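D-alanyl-D-alanine carboxypeptidase (Streptococcus pneumoniae R6, PDB 1XP4) probably trims the terminal D-alanine from cell-wall peptide precursors as a serine-type carboxypeptidase, thereby helping to regulate peptidoglycan synthesis. Local coordinates at residues A[171-175]-A[359-363]; A[12-18]-A[248-254]. All coordinates share one frame. Residue numbers count along the deposited sequence, not the author numbering.

Contact 1: residues A[171-175]-A[359-363]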
ATOM      1  N   TYR A 171       0.281 -11.035   3.331  1.00 15.20           N
ATOM      2  CA  TYR A 171       1.642 -10.517   3.483  1.00 15.63           C
ATOM      3  C   TYR A 171       2.029  -9.838   2.169  1.00 16.70           C
ATOM      4  O   TYR A 171       2.467  -8.682   2.153  1.00 15.68           O
ATOM      5  CB  TYR A 171       2.602 -11.676   3.755  1.00 15.35           C
ATOM      6  CG  TYR A 171       4.051 -11.295   3.953  1.00 18.05           C
ATOM      7  CD1 TYR A 171       4.532 -10.940   5.214  1.00 21.27           C
ATOM      8  CD2 TYR A 171       4.960 -11.342   2.891  1.00 17.14           C
ATOM      9  CE1 TYR A 171       5.883 -10.649   5.417  1.00 18.74           C
ATOM     10  CE2 TYR A 171       6.308 -11.053   3.084  1.00 16.89           C
ATOM     11  CZ  TYR A 171       6.761 -10.710   4.351  1.00 17.40           C
ATOM     12  OH  TYR A 171       8.096 -10.442   4.563  1.00 17.94           O
ATOM     13  N   ASP A 172       1.868 -10.573   1.070  1.00 14.12           N
ATOM     14  CA  ASP A 172       2.173 -10.051  -0.249  1.00 15.21           C
ATOM     15  C   ASP A 172       1.393  -8.766  -0.514  1.00 15.33           C
ATOM     16  O   ASP A 172       1.960  -7.773  -0.982  1.00 16.21           O
ATOM     17  CB  ASP A 172       1.830 -11.079  -1.326  1.00 18.99           C
ATOM     18  CG  ASP A 172       2.763 -12.269  -1.313  1.00 22.44           C
ATOM     19  OD1 ASP A 172       3.965 -12.072  -1.043  1.00 25.30           O
ATOM     20  OD2 ASP A 172       2.304 -13.397  -1.593  1.00 21.75           O
ATOM     21  N   VAL A 173       0.096  -8.783  -0.211  1.00 12.39           N
ATOM     22  CA  VAL A 173      -0.742  -7.607  -0.424  1.00 10.86           C
ATOM     23  C   VAL A 173      -0.213  -6.411   0.357  1.00 11.68           C
ATOM     24  O   VAL A 173      -0.153  -5.299  -0.172  1.00 13.02           O
ATOM     25  CB  VAL A 173      -2.194  -7.876  -0.014  1.00  8.52           C
ATOM     26  CG1 VAL A 173      -3.033  -6.651  -0.257  1.00  7.37           C
ATOM     27  CG2 VAL A 173      -2.749  -9.035  -0.821  1.00 13.23           C
ATOM     28  N   ALA A 174       0.171  -6.642   1.611  1.00 11.33           N
ATOM     29  CA  ALA A 174       0.709  -5.585   2.455  1.00  9.81           C
ATOM     30  C   ALA A 174       1.875  -4.920   1.731  1.00  9.56           C
ATOM     31  O   ALA A 174       1.954  -3.694   1.644  1.00 12.42           O
ATOM     32  CB  ALA A 174       1.184  -6.165   3.775  1.00  8.29           C
ATOM     33  N   ILE A 175       2.784  -5.737   1.215  1.00  7.98           N
ATOM     34  CA  ILE A 175       3.938  -5.222   0.495  1.00  7.80           C
ATOM     35  C   ILE A 175       3.456  -4.326  -0.656  1.00  8.86           C
ATOM     36  O   ILE A 175       3.871  -3.175  -0.774  1.00 10.43           O
ATOM     37  CB  ILE A 175       4.812  -6.399  -0.024  1.00  6.62           C
ATOM     38  CG1 ILE A 175       5.508  -7.071   1.175  1.00  7.68           C
ATOM     39  CG2 ILE A 175       5.815  -5.903  -1.066  1.00  1.00           C
ATOM     40  CD1 ILE A 175       6.336  -8.338   0.854  1.00  6.19           C
ATOM     41  N   GLN A 359       6.672 -12.445  10.952  1.00 14.75           N
ATOM     42  CA  GLN A 359       8.019 -12.439  10.389  1.00 16.19           C
ATOM     43  C   GLN A 359       8.684 -11.114  10.773  1.00 16.08           C
ATOM     44  O   GLN A 359       9.771 -10.789  10.303  1.00 13.97           O
ATOM     45  CB  GLN A 359       7.964 -12.582   8.868  1.00 14.91           C
ATOM     46  CG  GLN A 359       7.027 -13.678   8.416  1.00 19.09           C
ATOM     47  CD  GLN A 359       7.212 -14.043   6.963  1.00 21.90           C
ATOM     48  OE1 GLN A 359       8.193 -14.690   6.598  1.00 23.01           O
ATOM     49  NE2 GLN A 359       6.272 -13.627   6.120  1.00 22.52           N
ATOM     50  N   GLY A 360       8.004 -10.360  11.635  1.00 18.21           N
ATOM     51  CA  GLY A 360       8.514  -9.084  12.104  1.00 18.08           C
ATOM     52  C   GLY A 360       8.220  -7.916  11.182  1.00 19.34           C
ATOM     53  O   GLY A 360       7.435  -7.024  11.516  1.00 17.48           O
ATOM     54  N   TYR A 361       8.860  -7.928  10.016  1.00 18.72           N
ATOM     55  CA  TYR A 361       8.702  -6.873   9.028  1.00 17.86           C
ATOM     56  C   TYR A 361       8.429  -7.439   7.636  1.00 20.53           C
ATOM     57  O   TYR A 361       8.863  -8.546   7.314  1.00 23.29           O
ATOM     58  CB  TYR A 361       9.972  -6.019   8.983  1.00 16.13           C
ATOM     59  CG  TYR A 361      10.193  -5.159  10.205  1.00 14.05           C
ATOM     60  CD1 TYR A 361      10.525  -5.722  11.433  1.00 13.08           C
ATOM     61  CD2 TYR A 361      10.026  -3.778  10.135  1.00 13.88           C
ATOM     62  CE1 TYR A 361      10.682  -4.927  12.568  1.00 17.58           C
ATOM     63  CE2 TYR A 361      10.180  -2.976  11.252  1.00 17.24           C
ATOM     64  CZ  TYR A 361      10.503  -3.551  12.467  1.00 18.74           C
ATOM     65  OH  TYR A 361      10.621  -2.746  13.577  1.00 18.35           O
ATOM     66  N   ILE A 362       7.706  -6.679   6.811  1.00 20.57           N
ATOM     67  CA  ILE A 362       7.414  -7.109   5.445  1.00 19.79           C
ATOM     68  C   ILE A 362       8.526  -6.625   4.514  1.00 20.31           C
ATOM     69  O   ILE A 362       8.387  -6.634   3.294  1.00 21.94           O
ATOM     70  CB  ILE A 362       6.066  -6.545   4.925  1.00 19.51           C
ATOM     71  CG1 ILE A 362       6.077  -5.016   4.977  1.00 16.73           C
ATOM     72  CG2 ILE A 362       4.917  -7.122   5.732  1.00 16.70           C
ATOM     73  CD1 ILE A 362       4.969  -4.372   4.157  1.00 14.45           C
ATOM     74  N   THR A 363       9.628  -6.191   5.110  1.00 22.42           N
ATOM     75  CA  THR A 363      10.785  -5.703   4.371  1.00 25.37           C
ATOM     76  C   THR A 363      12.031  -6.230   5.080  1.00 27.15           C
ATOM     77  O   THR A 363      12.027  -6.395   6.295  1.00 29.64           O
ATOM     78  CB  THR A 363      10.797  -4.150   4.333  1.00 24.29           C
ATOM     79  OG1 THR A 363      11.966  -3.689   3.652  1.00 26.30           O
ATOM     80  CG2 THR A 363      10.778  -3.575   5.730  1.00 24.52           C
TER
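Start with Ile362, the bump of this contact. It projects from the 359-363 loop into a shallow hollow on helix 170-183, made by Tyr171 and, one helical turn on, Ala174 and Ile175. With chi1 near +58° and chi2 extended, its CG2 lies 3.7 Å from Tyr171 CE1 while its CD1 reaches Ala174, 4.2 Å from that residue's CB. On a third flank, Ile175 CG1 packs 3.8 Å from Ile362 CB and 3.6 Å from Ile362 O. The small Ala174 leaves the floor of the hollow low enough for the tip of the isoleucine.

Tyr171 is the bump going the other way. Its t rotamer throws the ring out from the helix toward the loop. Gln359 folds over one face of the ring, with NE2 3.1 Å from Tyr171 CE1, and the carbonyl of Tyr361 meets the ring edge, its O 3.4 Å from Tyr171 OH. Between these two residues the loop bends sharply at Gly360, whose backbone angles (84°/-69°) would jam a CB against the preceding carbonyl oxygen; a weak hydrogen bond, Tyr361 N to Gln359 O (3.0 Å), spans the bend. The summed buried area is 290 Å².

The contact thus joins a helix of the carboxypeptidase domain to a loop of the C-terminal domain. Ile27 of strand 26-31 touches both Tyr171 and Ile362 and hydrogen-bonds through its backbone to Gly360, while Gly25, just before the strand, does so to Ile362. Strand 17-21 also borders the contact, with Ile18 packing on Tyr171 and Ala174, and Val20 on Ile362.

Contact 2: residues A[12-18]-A[248-254]; sequences IAAKHAI and TVVLNAD
This is the pairing of the N-terminal strand with strand 244-253 inside the five-stranded antiparallel sheet of the penicillin-recognising carboxypeptidase domain. Ile18 and Val249 form a hydrogen-bonded pair (Ile18 N to Val249 O 3.1 Å, Val249 N to Ile18 O 3.0 Å; CA-CA 5.4 Å). Ala17 and Val250 follow as a non-hydrogen-bonded pair, CA-CA 4.6 Å. Beyond them single bonds follow irregularly: Leu251 N to His16 O 2.9 Å, Lys15 N to Asn252 O 2.9 Å, Asp254 N to Ala13 O 2.7 Å. Here both chains leave regular strand geometry. Lys15 is at -72°/-34°, Leu251 (-132°/54°, chi1 near 1°) leads into a corner at Asn252 (-173°/84°), and Ala13 centres an inverse gamma turn (-83°/59°). Ala14 and Ala253 bridge at only 3.8 Å between CA atoms.

Ile12, chi1 t, brings CD1 to 3.5 Å from Val250 CG2, and Ala14 CB lies 3.9 Å from Val250 CG1, on the side where helix 262-277 packs. Ile18 and Val249 face helix 170-183, with Ile18 CG2 3.9 Å from Val249 CB. Lys15 NZ stays 4.5 Å from Asp254 OD1, beyond a salt bridge. All five hydrogen bonds are backbone to backbone, so main-chain pairing and apolar packing, not charge, join the segments.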
ATOM      1  N   ILE A  12      -9.338 -11.978  14.573  1.00 21.65           N
ATOM      2  CA  ILE A  12     -10.144 -11.299  13.575  1.00 18.67           C
ATOM      3  C   ILE A  12     -11.111 -12.255  12.900  1.00 19.02           C
ATOM      4  O   ILE A  12     -10.789 -13.417  12.662  1.00 21.78           O
ATOM      5  CB  ILE A  12      -9.252 -10.623  12.516  1.00 18.76           C
ATOM      6  CG1 ILE A  12     -10.114  -9.739  11.611  1.00 17.01           C
ATOM      7  CG2 ILE A  12      -8.478 -11.680  11.724  1.00 12.97           C
ATOM      8  CD1 ILE A  12      -9.355  -8.558  11.023  1.00 20.11           C
ATOM      9  N   ALA A  13     -12.304 -11.758  12.599  1.00 18.88           N
ATOM     10  CA  ALA A  13     -13.337 -12.562  11.960  1.00 18.17           C
ATOM     11  C   ALA A  13     -13.127 -12.598  10.448  1.00 18.87           C
ATOM     12  O   ALA A  13     -13.995 -12.190   9.664  1.00 20.88           O
ATOM     13  CB  ALA A  13     -14.707 -11.997  12.296  1.00 14.55           C
ATOM     14  N   ALA A  14     -11.957 -13.086  10.055  1.00 18.41           N
ATOM     15  CA  ALA A  14     -11.578 -13.199   8.650  1.00 20.77           C
ATOM     16  C   ALA A  14     -10.625 -14.383   8.569  1.00 21.39           C
ATOM     17  O   ALA A  14      -9.950 -14.694   9.549  1.00 21.97           O
ATOM     18  CB  ALA A  14     -10.881 -11.925   8.190  1.00 18.63           C
ATOM     19  N   LYS A  15     -10.569 -15.047   7.418  1.00 20.21           N
ATOM     20  CA  LYS A  15      -9.694 -16.203   7.280  1.00 19.78           C
ATOM     21  C   LYS A  15      -8.226 -15.827   7.234  1.00 18.49           C
ATOM     22  O   LYS A  15      -7.385 -16.568   7.735  1.00 20.04           O
ATOM     23  CB  LYS A  15     -10.045 -17.005   6.026  1.00 22.21           C
ATOM     24  CG  LYS A  15     -11.429 -17.603   6.057  1.00 27.29           C
ATOM     25  CD  LYS A  15     -11.548 -18.805   5.131  1.00 29.95           C
ATOM     26  CE  LYS A  15     -12.978 -19.353   5.128  1.00 32.52           C
ATOM     27  NZ  LYS A  15     -13.468 -19.674   6.504  1.00 32.52           N
ATOM     28  N   HIS A  16      -7.921 -14.674   6.648  1.00 15.20           N
ATOM     29  CA  HIS A  16      -6.535 -14.231   6.517  1.00 15.12           C
ATOM     30  C   HIS A  16      -6.430 -12.741   6.705  1.00 14.93           C
ATOM     31  O   HIS A  16      -7.283 -11.994   6.230  1.00 16.19           O
ATOM     32  CB  HIS A  16      -6.007 -14.562   5.127  1.00 15.42           C
ATOM     33  CG  HIS A  16      -6.216 -15.985   4.733  1.00 19.57           C
ATOM     34  ND1 HIS A  16      -5.382 -17.000   5.150  1.00 20.98           N
ATOM     35  CD2 HIS A  16      -7.190 -16.571   3.998  1.00 18.30           C
ATOM     36  CE1 HIS A  16      -5.835 -18.152   4.688  1.00 22.16           C
ATOM     37  NE2 HIS A  16      -6.931 -17.920   3.988  1.00 22.12           N
ATOM     38  N   ALA A  17      -5.368 -12.298   7.367  1.00 14.03           N
ATOM     39  CA  ALA A  17      -5.195 -10.873   7.579  1.00 13.81           C
ATOM     40  C   ALA A  17      -3.818 -10.525   8.113  1.00 13.82           C
ATOM     41  O   ALA A  17      -3.139 -11.364   8.709  1.00 15.14           O
ATOM     42  CB  ALA A  17      -6.272 -10.358   8.537  1.00 12.10           C
ATOM     43  N   ILE A  18      -3.414  -9.281   7.884  1.00 11.81           N
ATOM     44  CA  ILE A  18      -2.140  -8.779   8.374  1.00 13.07           C
ATOM     45  C   ILE A  18      -2.244  -7.265   8.435  1.00 14.05           C
ATOM     46  O   ILE A  18      -2.915  -6.644   7.609  1.00 15.61           O
ATOM     47  CB  ILE A  18      -0.956  -9.152   7.450  1.00 14.08           C
ATOM     48  CG1 ILE A  18       0.367  -8.835   8.156  1.00 11.71           C
ATOM     49  CG2 ILE A  18      -1.039  -8.367   6.140  1.00 13.24           C
ATOM     50  CD1 ILE A  18       1.602  -9.313   7.416  1.00 10.25           C
ATOM     51  N   THR A 248      -3.903  -2.134   6.389  1.00 16.36           N
ATOM     52  CA  THR A 248      -4.710  -3.274   6.789  1.00 17.42           C
ATOM     53  C   THR A 248      -5.112  -4.163   5.620  1.00 17.35           C
ATOM     54  O   THR A 248      -5.553  -3.677   4.573  1.00 18.16           O
ATOM     55  CB  THR A 248      -5.978  -2.759   7.522  1.00 17.32           C
ATOM     56  OG1 THR A 248      -5.683  -2.613   8.914  1.00 20.32           O
ATOM     57  CG2 THR A 248      -7.162  -3.701   7.338  1.00 23.67           C
ATOM     58  N   VAL A 249      -4.957  -5.468   5.809  1.00 16.86           N
ATOM     59  CA  VAL A 249      -5.419  -6.383   4.801  1.00 17.71           C
ATOM     60  C   VAL A 249      -6.283  -7.457   5.445  1.00 16.99           C
ATOM     61  O   VAL A 249      -5.853  -8.265   6.228  1.00 16.69           O
ATOM     62  CB  VAL A 249      -4.175  -6.985   4.180  1.00 19.49           C
ATOM     63  CG1 VAL A 249      -4.558  -7.885   3.036  1.00 16.80           C
ATOM     64  CG2 VAL A 249      -3.259  -5.878   3.669  1.00 21.95           C
ATOM     65  N   VAL A 250      -7.595  -7.404   5.164  1.00 15.42           N
ATOM     66  CA  VAL A 250      -8.522  -8.419   5.652  1.00 15.46           C
ATOM     67  C   VAL A 250      -9.064  -9.197   4.421  1.00 16.09           C
ATOM     68  O   VAL A 250      -9.860  -8.676   3.668  1.00 17.99           O
ATOM     69  CB  VAL A 250      -9.684  -7.667   6.347  1.00 15.01           C
ATOM     70  CG1 VAL A 250     -10.964  -8.518   6.388  1.00 14.94           C
ATOM     71  CG2 VAL A 250      -9.357  -7.239   7.761  1.00 13.36           C
ATOM     72  N   LEU A 251      -8.630 -10.475   4.194  1.00 14.82           N
ATOM     73  CA  LEU A 251      -9.193 -11.172   3.001  1.00 15.44           C
ATOM     74  C   LEU A 251      -9.701 -12.586   3.219  1.00 16.20           C
ATOM     75  O   LEU A 251      -9.254 -13.527   2.578  1.00 18.49           O
ATOM     76  CB  LEU A 251      -8.197 -11.316   1.849  1.00 11.63           C
ATOM     77  CG  LEU A 251      -6.806 -10.772   2.079  1.00 10.56           C
ATOM     78  CD1 LEU A 251      -5.740 -11.838   1.894  1.00 12.44           C
ATOM     79  CD2 LEU A 251      -6.483  -9.712   1.050  1.00  9.67           C
ATOM     80  N   ASN A 252     -10.589 -12.717   4.197  1.00 17.55           N
ATOM     81  CA  ASN A 252     -11.794 -13.394   3.846  1.00 15.60           C
ATOM     82  C   ASN A 252     -12.760 -13.303   5.004  1.00 13.08           C
ATOM     83  O   ASN A 252     -12.805 -14.153   5.886  1.00 14.38           O
ATOM     84  CB  ASN A 252     -11.455 -14.838   3.606  1.00 15.74           C
ATOM     85  CG  ASN A 252     -12.558 -15.406   2.769  1.00 16.32           C
ATOM     86  OD1 ASN A 252     -12.346 -16.319   1.954  1.00 16.22           O
ATOM     87  ND2 ASN A 252     -13.733 -14.798   2.891  1.00 18.07           N
ATOM     88  N   ALA A 253     -13.503 -12.156   5.072  1.00 12.72           N
ATOM     89  CA  ALA A 253     -14.159 -11.795   6.290  1.00 11.87           C
ATOM     90  C   ALA A 253     -15.293 -12.723   6.455  1.00 11.39           C
ATOM     91  O   ALA A 253     -15.945 -13.074   5.501  1.00 11.77           O
ATOM     92  CB  ALA A 253     -14.671 -10.365   6.209  1.00 11.00           C
ATOM     93  N   ASP A 254     -15.512 -13.144   7.690  1.00 20.00           N
ATOM     94  CA  ASP A 254     -16.530 -14.160   7.726  1.00 20.00           C
ATOM     95  C   ASP A 254     -17.812 -13.504   7.399  1.00 20.00           C
ATOM     96  O   ASP A 254     -18.052 -12.347   7.729  1.00 20.00           O
ATOM     97  CB  ASP A 254     -16.619 -14.817   9.110  1.00 20.00           C
ATOM     98  CG  ASP A 254     -15.309 -15.506   9.447  1.00 20.00           C
ATOM     99  OD1 ASP A 254     -14.582 -15.835   8.520  1.00 20.00           O
ATOM    100  OD2 ASP A 254     -14.983 -15.597  10.618  1.00 20.00           O
TER

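In the fold
Helix 170-183 ties the two contacts together. Contact 1 brings the C-terminal-domain loop to it, while contact 2 supplies sheet surface against which it packs, and their centres are 15 Å apart. Ile18 sits at the junction: its CG2 is 3.9 Å from Ala174 CB and its CD1 4.0 Å from Tyr171 CD1. Next to it, Val249 CG1 lies 3.8 Å from Val173 CG1. Contact 2 is the one close to the predicted active site: the Leu251 side chain is about 9 Å from that of Lys224, predicted to bind substrate, and about 10 Å from that of Ser41, the probable acyl-ester serine. Contact 1 lies away from these residues, at the domain boundary.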